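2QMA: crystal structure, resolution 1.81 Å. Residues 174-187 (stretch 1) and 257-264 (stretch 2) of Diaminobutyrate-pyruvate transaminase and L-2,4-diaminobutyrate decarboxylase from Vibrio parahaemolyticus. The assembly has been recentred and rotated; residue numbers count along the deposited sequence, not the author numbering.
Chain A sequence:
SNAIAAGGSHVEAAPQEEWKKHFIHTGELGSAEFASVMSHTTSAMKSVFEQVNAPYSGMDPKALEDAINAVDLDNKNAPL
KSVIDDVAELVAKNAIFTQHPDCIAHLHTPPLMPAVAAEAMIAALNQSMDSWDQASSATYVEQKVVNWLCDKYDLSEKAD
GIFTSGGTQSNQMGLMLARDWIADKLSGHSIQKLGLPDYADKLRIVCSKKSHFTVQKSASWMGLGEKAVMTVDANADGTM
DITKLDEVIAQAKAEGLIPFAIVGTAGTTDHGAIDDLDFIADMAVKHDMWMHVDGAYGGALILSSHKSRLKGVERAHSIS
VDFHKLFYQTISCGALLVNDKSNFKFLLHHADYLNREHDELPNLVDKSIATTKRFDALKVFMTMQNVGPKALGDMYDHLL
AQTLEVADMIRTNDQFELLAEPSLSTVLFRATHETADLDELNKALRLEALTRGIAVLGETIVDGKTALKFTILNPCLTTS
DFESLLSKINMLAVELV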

# COMPACT_ATOMS: atom_id res chain seq x y z
N GLY A 174 -6.97 -4.53 -12.77
CA GLY A 174 -7.94 -4.44 -13.88
C GLY A 174 -7.53 -5.39 -15.00
O GLY A 174 -8.35 -6.15 -15.53
N LEU A 175 -6.26 -5.37 -15.38
CA LEU A 175 -5.78 -6.20 -16.47
C LEU A 175 -5.66 -7.68 -16.11
O LEU A 175 -5.85 -8.54 -16.97
N MSE A 176 -5.31 -7.98 -14.86
CA MSE A 176 -5.38 -9.37 -14.40
C MSE A 176 -6.82 -9.90 -14.44
O MSE A 176 -7.06 -11.03 -14.84
N LEU A 177 -7.79 -9.09 -14.02
CA LEU A 177 -9.21 -9.53 -14.14
C LEU A 177 -9.52 -9.83 -15.60
O LEU A 177 -10.13 -10.84 -15.92
N ALA A 178 -9.04 -8.97 -16.49
CA ALA A 178 -9.28 -9.16 -17.94
C ALA A 178 -8.66 -10.47 -18.43
O ALA A 178 -9.27 -11.16 -19.21
N ARG A 179 -7.45 -10.75 -17.97
CA ARG A 179 -6.71 -11.95 -18.31
C ARG A 179 -7.54 -13.19 -17.93
O ARG A 179 -7.78 -14.04 -18.77
N ASP A 180 -8.04 -13.26 -16.70
CA ASP A 180 -8.81 -14.42 -16.24
C ASP A 180 -10.17 -14.44 -16.95
O ASP A 180 -10.72 -15.52 -17.26
N TRP A 181 -10.72 -13.26 -17.22
CA TRP A 181 -12.05 -13.14 -17.85
C TRP A 181 -12.01 -13.79 -19.25
O TRP A 181 -12.92 -14.56 -19.64
N ILE A 182 -10.95 -13.50 -20.01
CA ILE A 182 -10.93 -13.96 -21.39
C ILE A 182 -10.71 -15.48 -21.43
O ILE A 182 -11.33 -16.12 -22.27
N ALA A 183 -9.82 -16.02 -20.56
CA ALA A 183 -9.65 -17.50 -20.51
C ALA A 183 -10.95 -18.17 -20.10
O ALA A 183 -11.30 -19.29 -20.59
N ASP A 184 -11.70 -17.54 -19.19
CA ASP A 184 -12.99 -18.13 -18.78
C ASP A 184 -13.97 -18.09 -19.95
O ASP A 184 -14.71 -19.04 -20.23
N LYS A 185 -13.99 -16.97 -20.66
CA LYS A 185 -14.91 -16.82 -21.81
C LYS A 185 -14.55 -17.78 -22.96
O LYS A 185 -15.42 -18.50 -23.46
N LEU A 186 -13.28 -17.83 -23.37
CA LEU A 186 -12.89 -18.67 -24.53
C LEU A 186 -12.97 -20.20 -24.32
O LEU A 186 -13.38 -20.95 -25.23
N SER A 187 -12.58 -20.68 -23.13
CA SER A 187 -12.45 -22.12 -22.91
C SER A 187 -12.86 -22.55 -21.50
O SER A 187 -12.53 -23.67 -21.05
N LEU A 257 -3.69 -13.96 -33.49
CA LEU A 257 -3.64 -13.30 -32.17
C LEU A 257 -5.05 -13.06 -31.57
O LEU A 257 -6.07 -13.05 -32.30
N ILE A 258 -5.08 -12.86 -30.25
CA ILE A 258 -6.33 -12.76 -29.48
C ILE A 258 -6.26 -11.42 -28.67
O ILE A 258 -5.87 -11.40 -27.53
N PRO A 259 -6.61 -10.29 -29.32
CA PRO A 259 -6.70 -9.03 -28.56
C PRO A 259 -7.86 -9.20 -27.56
O PRO A 259 -8.98 -9.45 -27.97
N PHE A 260 -7.58 -9.13 -26.26
CA PHE A 260 -8.62 -9.40 -25.25
C PHE A 260 -8.89 -8.21 -24.34
O PHE A 260 -9.87 -8.20 -23.59
N ALA A 261 -7.97 -7.24 -24.34
CA ALA A 261 -8.16 -6.07 -23.51
C ALA A 261 -7.62 -4.83 -24.18
O ALA A 261 -6.62 -4.90 -24.91
N ILE A 262 -8.20 -3.71 -23.81
CA ILE A 262 -7.74 -2.43 -24.43
C ILE A 262 -7.69 -1.39 -23.34
O ILE A 262 -8.64 -1.28 -22.56
N VAL A 263 -6.60 -0.62 -23.28
CA VAL A 263 -6.50 0.38 -22.26
C VAL A 263 -6.83 1.77 -22.84
O VAL A 263 -6.13 2.24 -23.77
N GLY A 264 -7.87 2.41 -22.29
CA GLY A 264 -8.14 3.82 -22.61
C GLY A 264 -7.52 4.70 -21.54
O GLY A 264 -7.77 4.48 -20.36

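Packing of helix 174-187 against strand 258-264 in the Vibrio parahaemolyticus enzyme. The two elements run nearly antiparallel, with 152° between their N-to-C directions and a closest axial approach of 8.2 Å, so the early turns of the helix lie over the later strand residues and its last turn lies over Ile258. The contact is apolar: no hydrogen bond crosses it, and 380 Å² of surface is buried, both sides summed.

Phe260 is the main bump, with 109 Å² covered by the helix, the largest share of any residue here. Its CA-to-CB bond points toward the helix, and chi1 of 74° (p) with chi2 of 95° brings the ring to the helix backbone at the turn formed by Leu175, Ala178 and Arg179. The small side chain of Ala178 leaves a hollow there. The ring enters edge first: Phe260 CE1 lies 3.6 Å from Ala178 C, 3.8 Å from Ala178 CB and 4.3 Å from Leu175 O, with the Ala178 C and Leu175 O atoms near the ring plane. Phe260 CE1 also comes within 3.5 Å of Arg179 N, an amide already engaged in the helix through its hydrogen bond to Leu175 O (2.9 Å).

Ile182, one turn further on, closes over the base of the same residue. Ile182 points toward the strand with chi1 t and chi2 p, and Ile182 CG1 sits 3.6 Å from Phe260 CB, while its CG2 approaches the ring obliquely. Phe260 is thus held at both its CB and its ring. Trp181 starts sideways, but its chi1 t rotamer carries the indole nearer the strand, leaving Trp181 CZ3 3.8 Å from Phe260 O in an oblique approach.

Where the helix passes over Ala261, both surfaces are low. Ala178 and Ala261 point toward each other, their CB atoms 4.0 Å apart and their CA atoms 6.5 Å apart, and the two methyls meet directly. Beside them Leu175, sideways at CB, uses an m,t rotamer to bring its end closer: Leu175 CD2 lies 4.2 Å from Ala261 CB and 3.8 Å from Val263 CG2. This one methyl therefore bridges two strand residues, with Val263 (chi1 t) presenting CG2 from a sideways-pointing CB.

At the other end, Leu186 (m,t) and Ile258 (m,t) both point inward and meet tip to branch, Leu186 CD1 lying 3.7 Å from Ile258 CG2. This contact is more open than the centre, since Leu186 is exposed and Ile258 partly exposed.

The CA-to-CB bonds of Pro259 and Ile262 point away from the helix, and those of Met176, a selenomethionine, and Asp180 away from the strand. Arg179 also points away at CB; its side chain (chi1 t, chi2 t, chi3 p) brings the guanidinium to Asp180 and forms a salt bridge, Arg179 NE lying 2.9 Å from Asp180 OD1. Arg179 NH2 donates a second hydrogen bond to Asp180 OD1 at 3.0 Å.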

# COMPACT_ATOMS: atom_id res chain seq x y z
CB LEU A 175 -4.45 -5.67 -17.02
CG LEU A 175 -4.57 -4.29 -17.70
CD1 LEU A 175 -3.19 -3.71 -17.94
CD2 LEU A 175 -5.33 -4.35 -19.01
CB MSE A 176 -4.88 -9.55 -12.96
CG MSE A 176 -4.64 -11.02 -12.65
SE MSE A 176 -4.08 -11.13 -10.82
CE MSE A 176 -2.55 -10.02 -11.12
CB LEU A 177 -10.22 -8.53 -13.57
CG LEU A 177 -10.13 -8.41 -12.04
CD1 LEU A 177 -11.02 -7.23 -11.60
CD2 LEU A 177 -10.51 -9.72 -11.35
CB ALA A 178 -8.73 -7.98 -18.73
CB ARG A 179 -5.32 -11.94 -17.64
CG ARG A 179 -4.53 -13.25 -17.88
CD ARG A 179 -3.44 -13.42 -16.77
NE ARG A 179 -4.00 -13.76 -15.45
CZ ARG A 179 -3.29 -13.98 -14.34
NH1 ARG A 179 -1.94 -13.94 -14.37
NH2 ARG A 179 -3.91 -14.30 -13.19
CB ASP A 180 -8.99 -14.33 -14.72
CG ASP A 180 -7.72 -14.63 -13.94
OD1 ASP A 180 -6.58 -14.51 -14.47
OD2 ASP A 180 -7.86 -14.96 -12.77
CB TRP A 181 -12.46 -11.64 -17.89
CG TRP A 181 -13.65 -11.25 -18.72
CD1 TRP A 181 -14.95 -11.22 -18.36
CD2 TRP A 181 -13.59 -10.80 -20.06
NE1 TRP A 181 -15.73 -10.78 -19.40
CE2 TRP A 181 -14.91 -10.51 -20.47
CE3 TRP A 181 -12.53 -10.59 -20.96
CZ2 TRP A 181 -15.21 -10.00 -21.75
CZ3 TRP A 181 -12.83 -10.11 -22.24
CH2 TRP A 181 -14.17 -9.84 -22.62
CB ILE A 182 -9.85 -13.27 -22.26
CG1 ILE A 182 -10.12 -13.55 -23.77
CG2 ILE A 182 -8.44 -13.71 -21.89
CD1 ILE A 182 -11.48 -13.05 -24.29
CB ALA A 183 -8.50 -17.94 -19.57
CB ASP A 184 -13.58 -17.34 -17.60
CG ASP A 184 -14.94 -17.89 -17.17
OD1 ASP A 184 -14.98 -19.08 -16.87
OD2 ASP A 184 -15.93 -17.15 -17.20
CB LYS A 185 -14.94 -15.35 -22.27
CG LYS A 185 -15.77 -15.07 -23.50
CD LYS A 185 -15.25 -13.76 -24.16
CE LYS A 185 -16.04 -12.55 -23.73
NZ LYS A 185 -17.53 -12.73 -23.78
CB LEU A 186 -11.51 -18.24 -25.11
CG LEU A 186 -11.41 -16.78 -25.61
CD1 LEU A 186 -10.02 -16.43 -26.18
CD2 LEU A 186 -12.50 -16.38 -26.61
CB SER A 187 -11.02 -22.56 -23.23
OG SER A 187 -10.07 -21.85 -22.44
CB LEU A 257 -2.79 -12.00 -32.22
CG LEU A 257 -1.38 -12.18 -32.85
CD1 LEU A 257 -0.70 -10.83 -32.98
CD2 LEU A 257 -0.54 -13.13 -32.00
CB ILE A 258 -6.55 -14.02 -28.59
CG1 ILE A 258 -6.53 -15.33 -29.42
CG2 ILE A 258 -7.82 -13.88 -27.72
CD1 ILE A 258 -6.59 -16.61 -28.57
CB PRO A 259 -7.03 -7.97 -29.64
CG PRO A 259 -6.68 -8.65 -30.96
CD PRO A 259 -6.99 -10.11 -30.73
CB PHE A 260 -8.21 -10.61 -24.38
CG PHE A 260 -7.10 -10.33 -23.38
CD1 PHE A 260 -7.41 -9.99 -22.06
CD2 PHE A 260 -5.77 -10.40 -23.76
CE1 PHE A 260 -6.37 -9.74 -21.11
CE2 PHE A 260 -4.75 -10.14 -22.86
CZ PHE A 260 -5.04 -9.82 -21.51
CB ALA A 261 -7.44 -6.23 -22.13
CB ILE A 262 -8.66 -1.97 -25.62
CG1 ILE A 262 -8.05 -0.69 -26.25
CG2 ILE A 262 -10.11 -1.76 -25.18
CD1 ILE A 262 -8.47 -0.46 -27.75
CB VAL A 263 -5.11 0.36 -21.57
CG1 VAL A 263 -4.98 1.49 -20.57
CG2 VAL A 263 -4.88 -1.01 -20.87